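Local coordinates for regulatory protein AsnC (Escherichia coli, PDB 2CG4) that activates transcription of asnA, regulates its own gene and represses gidA expression post-transcriptionally, as a DNA-binding regulator of the Lrp/AsnC family, at residues H121-N125 and K126-I130. The protein carries 1 engineered substitution. Numbering follows the deposited sequence.
With ASN (asparagine), chain C.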
# COMPACT_ATOMS: atom_id res chain seq x y z
N HIS A 121 23.11 -9.93 -8.97
CA HIS A 121 23.49 -10.11 -10.37
C HIS A 121 22.32 -10.63 -11.21
O HIS A 121 22.07 -10.13 -12.31
CB HIS A 121 24.71 -11.04 -10.51
CG HIS A 121 25.06 -11.37 -11.93
ND1 HIS A 121 25.82 -10.54 -12.73
CD2 HIS A 121 24.73 -12.44 -12.71
CE1 HIS A 121 25.95 -11.08 -13.93
NE2 HIS A 121 25.30 -12.23 -13.94
N VAL A 122 21.61 -11.63 -10.70
CA VAL A 122 20.39 -12.14 -11.36
C VAL A 122 19.29 -11.08 -11.51
O VAL A 122 18.84 -10.81 -12.63
CB VAL A 122 19.82 -13.39 -10.65
CG1 VAL A 122 18.56 -13.88 -11.35
CG2 VAL A 122 20.87 -14.50 -10.60
N LEU A 123 18.85 -10.47 -10.41
CA LEU A 123 17.88 -9.36 -10.49
C LEU A 123 18.21 -8.37 -11.59
O LEU A 123 17.38 -8.11 -12.47
CB LEU A 123 17.77 -8.62 -9.16
CG LEU A 123 16.59 -9.06 -8.30
CD1 LEU A 123 16.58 -8.29 -7.00
CD2 LEU A 123 15.28 -8.89 -9.08
N ILE A 124 19.42 -7.81 -11.53
CA ILE A 124 19.79 -6.68 -12.38
C ILE A 124 20.01 -7.13 -13.82
O ILE A 124 19.53 -6.49 -14.75
CB ILE A 124 21.04 -5.95 -11.82
CG1 ILE A 124 20.76 -5.43 -10.40
CG2 ILE A 124 21.44 -4.80 -12.73
CD1 ILE A 124 21.93 -4.69 -9.76
N ASN A 125 20.69 -8.25 -13.99
CA ASN A 125 21.22 -8.63 -15.30
C ASN A 125 20.39 -9.67 -16.04
O ASN A 125 20.45 -9.75 -17.27
CB ASN A 125 22.67 -9.08 -15.17
CG ASN A 125 23.59 -7.95 -14.79
OD1 ASN A 125 23.63 -6.91 -15.45
ND2 ASN A 125 24.32 -8.14 -13.70
N LYS A 126 19.61 -10.47 -15.31
CA LYS A 126 18.81 -11.51 -15.94
C LYS A 126 17.31 -11.25 -15.87
O LYS A 126 16.59 -11.44 -16.86
CB LYS A 126 19.14 -12.89 -15.35
CG LYS A 126 20.56 -13.36 -15.64
CD LYS A 126 20.89 -14.62 -14.85
CE LYS A 126 22.32 -15.08 -15.06
NZ LYS A 126 22.48 -16.53 -14.75
N ILE A 127 16.82 -10.83 -14.71
CA ILE A 127 15.38 -10.65 -14.50
C ILE A 127 14.92 -9.25 -14.92
O ILE A 127 13.94 -9.09 -15.64
CB ILE A 127 14.97 -10.93 -13.03
CG1 ILE A 127 15.18 -12.40 -12.68
CG2 ILE A 127 13.52 -10.51 -12.78
CD1 ILE A 127 15.13 -12.70 -11.19
N GLN A 128 15.66 -8.23 -14.47
CA GLN A 128 15.26 -6.84 -14.63
C GLN A 128 15.53 -6.33 -16.04
O GLN A 128 15.02 -5.27 -16.45
CB GLN A 128 16.05 -6.00 -13.65
CG GLN A 128 15.28 -4.89 -13.00
CD GLN A 128 15.57 -4.79 -11.51
OE1 GLN A 128 14.68 -4.96 -10.68
NE2 GLN A 128 16.82 -4.51 -11.17
N THR A 129 16.36 -7.07 -16.77
CA THR A 129 16.64 -6.74 -18.16
C THR A 129 15.50 -7.21 -19.04
O THR A 129 15.37 -6.74 -20.16
CB THR A 129 17.98 -7.36 -18.66
OG1 THR A 129 18.03 -8.74 -18.32
CG2 THR A 129 19.17 -6.64 -18.04
N ILE A 130 14.66 -8.12 -18.53
CA ILE A 130 13.46 -8.53 -19.25
C ILE A 130 12.55 -7.33 -19.47
O ILE A 130 12.06 -6.71 -18.52
CB ILE A 130 12.69 -9.64 -18.51
CG1 ILE A 130 13.42 -10.98 -18.61
CG2 ILE A 130 11.27 -9.77 -19.06
CD1 ILE A 130 12.90 -12.02 -17.64
N ASN C . 12.90 -3.38 -5.44
CA ASN C . 13.54 -4.48 -6.22
C ASN C . 13.18 -5.84 -5.70
O ASN C . 13.14 -6.08 -4.49
CB ASN C . 15.05 -4.32 -6.24
CG ASN C . 15.47 -3.11 -7.02
OD1 ASN C . 15.15 -2.97 -8.20
ND2 ASN C . 16.19 -2.22 -6.37
OXT ASN C . 12.90 -6.72 -6.51
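Val-122 O is gripped by two backbone amides in the last turn of helix 116-127. Lys-126 N reaches it at 2.8 Å, in the usual helical step of four residues, and Ile-127 N reaches the same Val-122 O at 2.9 Å from the opposite face of the carbonyl plane. The second bond is the straighter, with an N-H...O angle of 162°, and its five-residue step is that of a wider, pi-type turn. On the buried flank, Val-122 CG1 lies 3.6 Å from Ile-127 CD1, the two side chains crossing at a slant. Val-122 presents this methyl by setting CG1 anti to its backbone N (chi1 180°), and Leu-92, in a loop of the same chain, also touches the Ile-127 side chain.

Ile-127 to Ile-130 form a type I beta turn that leads towards strand 133-147. Within the Lrp/AsnC ligand-binding domain, an alpha+beta, ferredoxin-like beta-alpha-beta-beta-alpha-beta fold with helices 82-90 and 116-127 packed on an antiparallel sheet, this segment borders the asparagine pocket: Leu-123 CD1 comes to 4.0 Å from the ligand OXT, while Tyr-100, Gly-103 and Ser-106 of a neighbouring subunit contribute to the same site.

At the turn, Thr-129 OG1 donates to Asn-125 O at 2.8 Å. The hydroxyl sits well above the carbonyl plane, 65° out of it, and the Thr-129 CG2 methyl rests 3.3 Å from Ile-124 O. On the exposed flank, Asn-125 CB lies over one face of the His-121 ring, offset toward its rim. The Lys-126 chain, extended beyond CG, carries NZ to a salt bridge with Glu-94.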